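2-oxoadipate dioxygenase/decarboxylase (Pseudomonas putida, PDB 6W1H) converts 2-oxoadipate and O2 to (R)-2-hydroxyglutarate and CO2 by an iron(II)-dependent decarboxylation and hydroxylation, as part of D-lysine catabolism. Local coordinates at residues 32-37 / 239-244; 106-111 / 129-134; 226-231 / 294-299. One frame throughout, in Å; residues are numbered along the deposited sequence.

How the contacts relate
Contact 3 lies deepest in the chain. It pairs metal and second-shell polar groups with two backbone bonds. Contact 2 is also buried, but it is a regular antiparallel strand pair, with one phenylalanine touching the substrate. Contact 1 lies farther out and is only partly buried: a helix meets a turn through apolar side chains and one water. Contacts 2 and 3 reach the same mixed sheet. Both touch the bound 2-oxoadipate; their own nearest atoms are about 7 Å apart. Contacts 1 and 3 touch directly, with Leu34 packing on Pro229 and Glu294. Contacts 1 and 2 stay about 16 Å apart at their nearest atoms.

Contact 1: residues 32-37 / 239-244; sequences GTLLEL and LGMPAK
Leu37 holds CG anti to its backbone N (chi1 -171°), which carries its CD2 methyl across to Met241; a bend at the Met241 thioether (chi3 77°) turns the CE methyl toward Leu34. The contact is helix-against-turn packing. Helix 29-48 packs against the turn that follows helix 234-240. Leu37 CD2 sits 3.6 Å from Met241 CG. The two side chains cross at about a right angle, and the methyl touches the methionine chain at CG, short of the sulfur. The same Leu37 CD2 lies 3.9 Å from the backbone C of Gly240. Gly240 leaves room for the leucine: a CB there would point toward the helix and lie a tight 3.1 Å from Leu37 CD1. Met241 CE stays at a looser 4.4 Å from Leu34 CD1. Both of these side chains are buried, and both rest on Phe269 of strand 264-276. Leu34 also touches Pro229, and Met241 also packs on Ile246 and Pro248. Apolar packing thus joins helix 29-48, the 239-244 turn and strand 264-276.

The more exposed side, at Thr33 and Lys244, mixes a methyl contact with a water bridge. Thr33 uses its methyl, not its hydroxyl: CG2 lies 3.8 Å from Lys244 CB, and the side chains cross at a slant. Within the turn, Lys244 N bonds to Met241 O at 2.9 Å, which fixes where the lysine starts. Its chain then folds at two places and brings the ammonium back toward the helix. Glu36 has the opposite charge, but its carboxylate is not in contact with the lysine. A water takes up the link instead: it accepts from Lys244 NZ at 2.6 Å and donates to Thr33 O at 2.8 Å.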
loop_
_atom_site.group_PDB
_atom_site.type_symbol
_atom_site.label_atom_id
_atom_site.label_comp_id
_atom_site.label_asym_id
_atom_site.label_seq_id
_atom_site.Cartn_x
_atom_site.Cartn_y
_atom_site.Cartn_z
ATOM N N GLY A 32 -16.645 -2.264 6.560
ATOM C CA GLY A 32 -16.791 -2.654 7.955
ATOM C C GLY A 32 -16.973 -4.150 8.116
ATOM O O GLY A 32 -16.380 -4.765 9.012
ATOM N N THR A 33 -17.778 -4.758 7.234
ATOM C CA THR A 33 -17.946 -6.205 7.233
ATOM C C THR A 33 -16.609 -6.897 7.012
ATOM O O THR A 33 -16.265 -7.864 7.709
ATOM C CB THR A 33 -18.921 -6.579 6.122
ATOM O OG1 THR A 33 -20.160 -5.882 6.294
ATOM C CG2 THR A 33 -19.198 -8.074 6.124
ATOM N N LEU A 34 -15.822 -6.390 6.072
ATOM C CA LEU A 34 -14.503 -6.961 5.844
ATOM C C LEU A 34 -13.620 -6.854 7.089
ATOM O O LEU A 34 -12.936 -7.809 7.456
ATOM C CB LEU A 34 -13.819 -6.234 4.687
ATOM C CG LEU A 34 -12.399 -6.680 4.365
ATOM C CD1 LEU A 34 -12.387 -8.142 3.936
ATOM C CD2 LEU A 34 -11.773 -5.811 3.261
ATOM N N LEU A 35 -13.639 -5.709 7.770
ATOM C CA LEU A 35 -12.787 -5.553 8.953
ATOM C C LEU A 35 -13.139 -6.576 10.032
ATOM O O LEU A 35 -12.259 -7.081 10.729
ATOM C CB LEU A 35 -12.918 -4.137 9.537
ATOM C CG LEU A 35 -12.361 -2.990 8.695
ATOM C CD1 LEU A 35 -12.429 -1.727 9.490
ATOM C CD2 LEU A 35 -10.946 -3.298 8.259
ATOM N N GLU A 36 -14.424 -6.882 10.200
ATOM C CA GLU A 36 -14.809 -7.870 11.202
ATOM C C GLU A 36 -14.259 -9.235 10.833
ATOM O O GLU A 36 -13.760 -9.975 11.692
ATOM C CB GLU A 36 -16.330 -7.898 11.342
ATOM C CG GLU A 36 -16.901 -6.636 11.981
ATOM C CD GLU A 36 -18.415 -6.656 12.059
ATOM O OE1 GLU A 36 -18.994 -7.759 12.160
ATOM O OE2 GLU A 36 -19.023 -5.569 12.027
ATOM N N LEU A 37 -14.299 -9.567 9.548
ATOM C CA LEU A 37 -13.756 -10.842 9.091
ATOM C C LEU A 37 -12.244 -10.884 9.264
ATOM O O LEU A 37 -11.694 -11.901 9.707
ATOM C CB LEU A 37 -14.141 -11.065 7.636
ATOM C CG LEU A 37 -13.865 -12.426 7.021
ATOM C CD1 LEU A 37 -14.680 -13.521 7.726
ATOM C CD2 LEU A 37 -14.187 -12.369 5.518
ATOM N N LEU A 239 -12.140 -17.780 1.858
ATOM C CA LEU A 239 -13.180 -18.752 2.155
ATOM C C LEU A 239 -14.333 -18.154 2.946
ATOM O O LEU A 239 -15.405 -18.755 2.994
ATOM C CB LEU A 239 -12.620 -19.939 2.928
ATOM C CG LEU A 239 -11.723 -20.888 2.174
ATOM C CD1 LEU A 239 -11.051 -21.866 3.147
ATOM C CD2 LEU A 239 -12.496 -21.655 1.126
ATOM N N GLY A 240 -14.148 -16.993 3.561
ATOM C CA GLY A 240 -15.196 -16.399 4.369
ATOM C C GLY A 240 -15.961 -15.275 3.707
ATOM O O GLY A 240 -17.052 -14.897 4.173
ATOM N N MET A 241 -15.456 -14.799 2.578
ATOM C CA MET A 241 -15.979 -13.584 1.967
ATOM C C MET A 241 -17.271 -13.740 1.159
ATOM O O MET A 241 -18.162 -12.884 1.288
ATOM C CB MET A 241 -14.893 -12.934 1.113
ATOM C CG MET A 241 -13.839 -12.194 1.922
ATOM S SD MET A 241 -12.334 -11.723 1.043
ATOM C CE MET A 241 -12.918 -10.292 0.122
ATOM N N PRO A 242 -17.426 -14.769 0.317
ATOM C CA PRO A 242 -18.717 -14.919 -0.368
ATOM C C PRO A 242 -19.881 -14.962 0.599
ATOM O O PRO A 242 -20.920 -14.334 0.344
ATOM C CB PRO A 242 -18.550 -16.218 -1.171
ATOM C CG PRO A 242 -17.057 -16.348 -1.368
ATOM C CD PRO A 242 -16.449 -15.798 -0.099
ATOM N N ALA A 243 -19.708 -15.633 1.744
ATOM C CA ALA A 243 -20.777 -15.705 2.737
ATOM C C ALA A 243 -21.195 -14.330 3.265
ATOM O O ALA A 243 -22.323 -14.176 3.758
ATOM C CB ALA A 243 -20.305 -16.539 3.928
ATOM N N LYS A 244 -20.306 -13.343 3.226
ATOM C CA LYS A 244 -20.593 -12.004 3.717
ATOM C C LYS A 244 -21.004 -11.056 2.598
ATOM O O LYS A 244 -21.111 -9.857 2.838
ATOM C CB LYS A 244 -19.377 -11.439 4.475
ATOM C CG LYS A 244 -19.029 -12.208 5.753
ATOM C CD LYS A 244 -20.180 -12.182 6.754
ATOM C CE LYS A 244 -19.844 -13.005 8.002
ATOM N NZ LYS A 244 -18.934 -12.279 8.918
HETATM O O HOH W 1 -17.898 -9.947 8.579
#

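Contact 2: residues 106-111 / 129-134; sequences VPVHST and FTSLLR. With OOG (2-oxoadipic acid), chain C.
Phe129 and Ser110 meet at the substrate end of this strand pair, with Ser110 CB 3.4 Å from Phe129 CE1. One face of the Phe129 ring lies against the alkyl chain of 2-oxoadipate, and its CD1 comes within 3.4 Å of ligand C3. The opposite face looks toward Thr111 O. With chi1 near -170°, the Phe129 ring extends away from its own backbone N, past Ser110 to the ligand. Replacing Phe129 by an alanine removes the ring, and the methylene carbons of the substrate would probably lose this apolar wall, with a gap opening beside Ser110. Near the ring, Ser110 OG donates to Ser131 OG at 2.7 Å. Ser131 is also close to Arg74, which binds the substrate and is thought to be important for specificity.

Behind these groups is an antiparallel pair, strand 108-114 with strand 127-133, inside a mixed sheet of a protein in the glyoxalase clan. Thr111 with Thr130 and His109 with Leu132 are its hydrogen-bonded pairs. Thr130 N reaches Thr111 O at 2.8 Å, almost straight (175° at the hydrogen). Leu132 N reaches His109 O at 2.8 Å in the same way. The return bonds, from Thr111 N and His109 N, are longer.

On the sheet face of His109, Arg134 lays its CD over the imidazole as a CH-pi contact, 3.7 Å from the centroid of the His109 ring. Farther out, His109 ND1 is bonded to Tyr98 OH, and Phe429 meets the ring edge-to-face. The Arg134 guanidinium bridges to Glu136, and its NH1 donates to a water. At the end of the pair, Pro107 centres an inverse gamma turn, and its O takes Arg134 N at 2.7 Å.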
loop_
_atom_site.group_PDB
_atom_site.type_symbol
_atom_site.label_atom_id
_atom_site.label_comp_id
_atom_site.label_asym_id
_atom_site.label_seq_id
_atom_site.Cartn_x
_atom_site.Cartn_y
_atom_site.Cartn_z
ATOM N N VAL A 106 -2.310 2.035 -18.776
ATOM C CA VAL A 106 -2.992 3.031 -17.952
ATOM C C VAL A 106 -2.193 4.325 -17.993
ATOM O O VAL A 106 -0.958 4.300 -17.849
ATOM C CB VAL A 106 -3.185 2.537 -16.511
ATOM C CG1 VAL A 106 -4.154 1.365 -16.485
ATOM C CG2 VAL A 106 -1.858 2.145 -15.905
ATOM N N PRO A 107 -2.843 5.472 -18.169
ATOM C CA PRO A 107 -2.105 6.739 -18.295
ATOM C C PRO A 107 -1.807 7.389 -16.945
ATOM O O PRO A 107 -2.195 8.526 -16.677
ATOM C CB PRO A 107 -3.057 7.587 -19.143
ATOM C CG PRO A 107 -4.422 7.118 -18.738
ATOM C CD PRO A 107 -4.293 5.652 -18.381
ATOM N N VAL A 108 -1.108 6.656 -16.078
ATOM C CA VAL A 108 -0.706 7.183 -14.783
ATOM C C VAL A 108 0.698 6.694 -14.445
ATOM O O VAL A 108 1.183 5.687 -14.965
ATOM C CB VAL A 108 -1.669 6.790 -13.626
ATOM C CG1 VAL A 108 -3.130 7.012 -14.013
ATOM C CG2 VAL A 108 -1.427 5.356 -13.173
ATOM N N HIS A 109 1.354 7.441 -13.562
ATOM C CA HIS A 109 2.562 6.989 -12.873
ATOM C C HIS A 109 2.459 7.446 -11.426
ATOM O O HIS A 109 1.706 8.372 -11.095
ATOM C CB HIS A 109 3.867 7.367 -13.587
ATOM C CG HIS A 109 4.035 8.819 -13.896
ATOM N ND1 HIS A 109 5.222 9.318 -14.388
ATOM C CD2 HIS A 109 3.183 9.871 -13.827
ATOM C CE1 HIS A 109 5.103 10.622 -14.586
ATOM N NE2 HIS A 109 3.870 10.980 -14.268
ATOM N N SER A 110 3.157 6.738 -10.548
ATOM C CA SER A 110 2.773 6.742 -9.152
ATOM C C SER A 110 3.966 6.571 -8.227
ATOM O O SER A 110 5.059 6.134 -8.627
ATOM C CB SER A 110 1.775 5.580 -8.884
ATOM O OG SER A 110 0.871 5.422 -9.954
ATOM N N THR A 111 3.703 6.874 -6.961
ATOM C CA THR A 111 4.591 6.583 -5.844
ATOM C C THR A 111 3.716 6.141 -4.673
ATOM O O THR A 111 2.488 6.268 -4.709
ATOM C CB THR A 111 5.449 7.802 -5.475
ATOM O OG1 THR A 111 6.466 7.414 -4.555
ATOM C CG2 THR A 111 4.595 8.869 -4.865
ATOM N N PHE A 129 -0.861 4.772 -1.814
ATOM C CA PHE A 129 -0.391 4.683 -3.188
ATOM C C PHE A 129 -1.066 5.790 -3.964
ATOM O O PHE A 129 -2.296 5.885 -3.958
ATOM C CB PHE A 129 -0.758 3.330 -3.763
ATOM C CG PHE A 129 -0.128 3.026 -5.094
ATOM C CD1 PHE A 129 -0.714 3.473 -6.272
ATOM C CD2 PHE A 129 1.032 2.277 -5.171
ATOM C CE1 PHE A 129 -0.158 3.160 -7.516
ATOM C CE2 PHE A 129 1.600 1.965 -6.398
ATOM C CZ PHE A 129 0.994 2.400 -7.579
ATOM N N THR A 130 -0.270 6.663 -4.574
ATOM C CA THR A 130 -0.763 7.897 -5.175
ATOM C C THR A 130 -0.370 7.959 -6.647
ATOM O O THR A 130 0.822 7.978 -6.986
ATOM C CB THR A 130 -0.202 9.101 -4.421
ATOM O OG1 THR A 130 -0.548 9.005 -3.040
ATOM C CG2 THR A 130 -0.759 10.370 -5.012
ATOM N N SER A 131 -1.374 7.986 -7.512
ATOM C CA SER A 131 -1.169 8.018 -8.953
ATOM C C SER A 131 -1.452 9.408 -9.504
ATOM O O SER A 131 -2.408 10.074 -9.084
ATOM C CB SER A 131 -2.099 7.020 -9.636
ATOM O OG SER A 131 -1.746 5.703 -9.292
ATOM N N LEU A 132 -0.631 9.829 -10.463
ATOM C CA LEU A 132 -0.840 11.074 -11.199
ATOM C C LEU A 132 -1.255 10.732 -12.621
ATOM O O LEU A 132 -0.519 10.029 -13.326
ATOM C CB LEU A 132 0.431 11.923 -11.212
ATOM C CG LEU A 132 0.491 13.094 -12.195
ATOM C CD1 LEU A 132 -0.608 14.124 -11.890
ATOM C CD2 LEU A 132 1.867 13.753 -12.194
ATOM N N LEU A 133 -2.422 11.232 -13.029
ATOM C CA LEU A 133 -2.916 11.045 -14.385
ATOM C C LEU A 133 -2.042 11.822 -15.357
ATOM O O LEU A 133 -1.644 12.958 -15.081
ATOM C CB LEU A 133 -4.360 11.545 -14.477
ATOM C CG LEU A 133 -5.095 11.453 -15.811
ATOM C CD1 LEU A 133 -5.195 10.015 -16.290
ATOM C CD2 LEU A 133 -6.481 12.087 -15.701
ATOM N N ARG A 134 -1.716 11.191 -16.487
ATOM C CA ARG A 134 -0.864 11.787 -17.513
ATOM C C ARG A 134 -1.765 12.172 -18.685
ATOM O O ARG A 134 -2.048 11.360 -19.563
ATOM C CB ARG A 134 0.222 10.822 -17.947
ATOM C CG ARG A 134 1.148 10.392 -16.812
ATOM C CD ARG A 134 2.325 9.563 -17.327
ATOM N NE ARG A 134 3.132 10.325 -18.270
ATOM C CZ ARG A 134 4.037 9.786 -19.082
ATOM N NH1 ARG A 134 4.257 8.477 -19.059
ATOM N NH2 ARG A 134 4.724 10.559 -19.912
HETATM C C2 OOG C . -4.531 0.844 -7.654
HETATM C C3 OOG C . -3.387 1.492 -6.890
HETATM C C4 OOG C . -2.388 0.442 -6.422
HETATM C C6 OOG C . -2.328 -1.640 -4.817
HETATM O O4 OOG C . -1.294 -2.070 -5.437
HETATM O O3 OOG C . -2.899 -2.302 -3.895
HETATM C C5 OOG C . -2.911 -0.289 -5.172
HETATM C C1 OOG C . -5.404 1.898 -8.363
HETATM O O1 OOG C . -6.244 1.551 -9.133
HETATM O O2 OOG C . -5.243 3.267 -8.135
HETATM O O5 OOG C . -3.740 0.155 -4.446
HETATM O O HOH W 2 3.507 6.581 -17.215
#

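Contact 3: residues 226-231 / 294-299; sequences HLTPRT and EIEQRG. With NI (nickel (II) ion), chain B; OOG (2-oxoadipic acid), chain C.
His226 and Glu294 meet at a metal, as two members of a two-histidine, one-carboxylate centre completed by His70. Nickel occupies the site used by iron(II). It is bound by His226 NE2 at 2.1 Å and by Glu294 OE1 at 2.0 Å. The Glu294 chain is extended (chi1 -178°), which carries OE1 out to the metal. The imidazole and carboxylate planes stand 71° apart. The substrate chelates the same ion through O3 and O5, and a water is bound at longer range. O5 lies near the plane of the His226 ring, at its edge.

Polar side chains form the second shell. Thr228 OG1 donates to Glu294 OE1 at 2.8 Å, on the anti side, 27° out of the carboxylate plane. Gln266 bonds to Glu294 OE2. Glu296 OE2 accepts from His70 ND1 and is likely to fix the orientation of His70. Arg298 NE makes a salt bridge to Glu296 OE2 at 3.0 Å, from above the carboxylate plane; its NH1 bonds to Asp398 O. The charge of Arg230 is met by Glu61 and Glu68.

Two backbone bonds join the segments around a single bridge, Arg230 with Glu296. Thr231 N to Glu296 O is short, at 2.9 Å, while Glu296 N to Pro229 O is weak.

Apolar packing adds to this. Glu296 CG touches Thr228 CG2 at 3.6 Å, and Pro229 CG meets Ile295 CD1. Arg298 CB lies over one face of the Arg230 guanidinium.

One water bridges the segments: it accepts from Arg230 NE at 2.8 Å and from Arg298 N, and donates to Thr231 O.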
loop_
_atom_site.group_PDB
_atom_site.type_symbol
_atom_site.label_atom_id
_atom_site.label_comp_id
_atom_site.label_asym_id
_atom_site.label_seq_id
_atom_site.Cartn_x
_atom_site.Cartn_y
_atom_site.Cartn_z
ATOM N N HIS A 226 -9.753 2.907 -2.610
ATOM C CA HIS A 226 -10.039 1.846 -1.672
ATOM C C HIS A 226 -9.114 2.008 -0.468
ATOM O O HIS A 226 -8.098 2.705 -0.529
ATOM C CB HIS A 226 -9.866 0.488 -2.319
ATOM C CG HIS A 226 -8.492 0.227 -2.841
ATOM N ND1 HIS A 226 -8.121 0.571 -4.119
ATOM C CD2 HIS A 226 -7.391 -0.308 -2.261
ATOM C CE1 HIS A 226 -6.870 0.198 -4.333
ATOM N NE2 HIS A 226 -6.394 -0.320 -3.214
ATOM N N LEU A 227 -9.514 1.402 0.634
ATOM C CA LEU A 227 -8.667 1.193 1.797
ATOM C C LEU A 227 -8.566 -0.305 2.004
ATOM O O LEU A 227 -9.576 -0.998 1.977
ATOM C CB LEU A 227 -9.223 1.817 3.051
ATOM C CG LEU A 227 -9.226 3.283 3.293
ATOM C CD1 LEU A 227 -9.726 3.525 4.726
ATOM C CD2 LEU A 227 -7.869 3.874 3.091
ATOM N N THR A 228 -7.361 -0.800 2.213
ATOM C CA THR A 228 -7.113 -2.233 2.288
ATOM C C THR A 228 -6.558 -2.584 3.651
ATOM O O THR A 228 -5.474 -2.091 4.007
ATOM C CB THR A 228 -6.094 -2.609 1.206
ATOM O OG1 THR A 228 -6.658 -2.212 -0.034
ATOM C CG2 THR A 228 -5.786 -4.093 1.221
ATOM N N PRO A 229 -7.240 -3.430 4.425
ATOM C CA PRO A 229 -6.673 -3.936 5.679
ATOM C C PRO A 229 -5.737 -5.103 5.405
ATOM O O PRO A 229 -5.725 -5.695 4.331
ATOM C CB PRO A 229 -7.916 -4.401 6.461
ATOM C CG PRO A 229 -8.903 -4.792 5.411
ATOM C CD PRO A 229 -8.611 -3.947 4.190
ATOM N N ARG A 230 -4.966 -5.455 6.429
ATOM C CA ARG A 230 -3.998 -6.541 6.348
ATOM C C ARG A 230 -4.524 -7.770 7.090
ATOM O O ARG A 230 -4.837 -7.701 8.280
ATOM C CB ARG A 230 -2.668 -6.090 6.945
ATOM C CG ARG A 230 -1.618 -7.190 6.957
ATOM C CD ARG A 230 -0.322 -6.712 7.579
ATOM N NE ARG A 230 0.647 -7.797 7.701
ATOM C CZ ARG A 230 1.792 -7.724 8.366
ATOM N NH1 ARG A 230 2.154 -6.596 8.975
ATOM N NH2 ARG A 230 2.594 -8.780 8.394
ATOM N N THR A 231 -4.565 -8.902 6.403
ATOM C CA THR A 231 -4.883 -10.170 7.030
ATOM C C THR A 231 -3.629 -11.031 7.077
ATOM O O THR A 231 -2.747 -10.917 6.221
ATOM C CB THR A 231 -6.009 -10.911 6.301
ATOM O OG1 THR A 231 -6.295 -12.129 6.998
ATOM C CG2 THR A 231 -5.627 -11.260 4.877
ATOM N N GLU A 294 -10.693 -4.291 -1.327
ATOM C CA GLU A 294 -9.492 -5.089 -1.467
ATOM C C GLU A 294 -9.048 -5.624 -0.118
ATOM O O GLU A 294 -9.350 -5.065 0.940
ATOM C CB GLU A 294 -8.410 -4.187 -2.062
ATOM C CG GLU A 294 -7.063 -4.832 -2.353
ATOM C CD GLU A 294 -6.187 -3.888 -3.124
ATOM O OE1 GLU A 294 -5.557 -3.022 -2.496
ATOM O OE2 GLU A 294 -6.183 -3.959 -4.351
ATOM N N ILE A 295 -8.308 -6.722 -0.172
ATOM C CA ILE A 295 -7.719 -7.348 1.000
ATOM C C ILE A 295 -6.317 -7.786 0.609
ATOM O O ILE A 295 -6.079 -8.214 -0.525
ATOM C CB ILE A 295 -8.589 -8.539 1.475
ATOM C CG1 ILE A 295 -8.004 -9.189 2.719
ATOM C CG2 ILE A 295 -8.781 -9.572 0.353
ATOM C CD1 ILE A 295 -7.982 -8.289 3.926
ATOM N N GLU A 296 -5.388 -7.663 1.542
ATOM C CA GLU A 296 -4.020 -8.077 1.280
ATOM C C GLU A 296 -3.416 -8.807 2.468
ATOM O O GLU A 296 -3.852 -8.650 3.601
ATOM C CB GLU A 296 -3.129 -6.899 0.851
ATOM C CG GLU A 296 -2.750 -5.946 1.952
ATOM C CD GLU A 296 -2.102 -4.663 1.422
ATOM O OE1 GLU A 296 -1.796 -4.569 0.217
ATOM O OE2 GLU A 296 -1.907 -3.746 2.211
ATOM N N GLN A 297 -2.413 -9.640 2.170
ATOM C CA GLN A 297 -1.561 -10.283 3.155
ATOM C C GLN A 297 -0.133 -9.899 2.791
ATOM O O GLN A 297 0.264 -10.046 1.629
ATOM C CB GLN A 297 -1.709 -11.808 3.047
ATOM C CG GLN A 297 -0.900 -12.579 4.098
ATOM C CD GLN A 297 -0.878 -14.066 3.867
ATOM O OE1 GLN A 297 -1.839 -14.637 3.340
ATOM N NE2 GLN A 297 0.182 -14.716 4.300
ATOM N N ARG A 298 0.635 -9.412 3.764
ATOM C CA ARG A 298 1.976 -8.888 3.502
ATOM C C ARG A 298 3.025 -9.814 4.081
ATOM O O ARG A 298 2.950 -10.173 5.260
ATOM C CB ARG A 298 2.138 -7.487 4.094
ATOM C CG ARG A 298 1.446 -6.448 3.231
ATOM C CD ARG A 298 1.586 -4.993 3.728
ATOM N NE ARG A 298 0.974 -4.124 2.731
ATOM C CZ ARG A 298 1.598 -3.618 1.678
ATOM N NH1 ARG A 298 2.910 -3.792 1.514
ATOM N NH2 ARG A 298 0.909 -2.949 0.774
ATOM N N GLY A 299 3.975 -10.227 3.228
ATOM C CA GLY A 299 5.070 -11.089 3.606
ATOM C C GLY A 299 6.398 -10.384 3.485
ATOM O O GLY A 299 6.488 -9.169 3.682
HETATM NI NI NI B . -4.632 -1.388 -3.280
HETATM C C2 OOG C . -4.531 0.844 -7.654
HETATM C C3 OOG C . -3.387 1.492 -6.890
HETATM C C4 OOG C . -2.388 0.442 -6.422
HETATM C C6 OOG C . -2.328 -1.640 -4.817
HETATM O O4 OOG C . -1.294 -2.070 -5.437
HETATM O O3 OOG C . -2.899 -2.302 -3.895
HETATM C C5 OOG C . -2.911 -0.289 -5.172
HETATM C C1 OOG C . -5.404 1.898 -8.363
HETATM O O1 OOG C . -6.244 1.551 -9.133
HETATM O O2 OOG C . -5.243 3.267 -8.135
HETATM O O5 OOG C . -3.740 0.155 -4.446
HETATM O O HOH W 3 -11.208 -2.979 1.328
HETATM O O HOH W 4 -2.342 -3.186 4.860
HETATM O O HOH W 5 -0.106 -10.204 6.456
HETATM O O HOH W 6 -5.369 -2.072 -5.503
#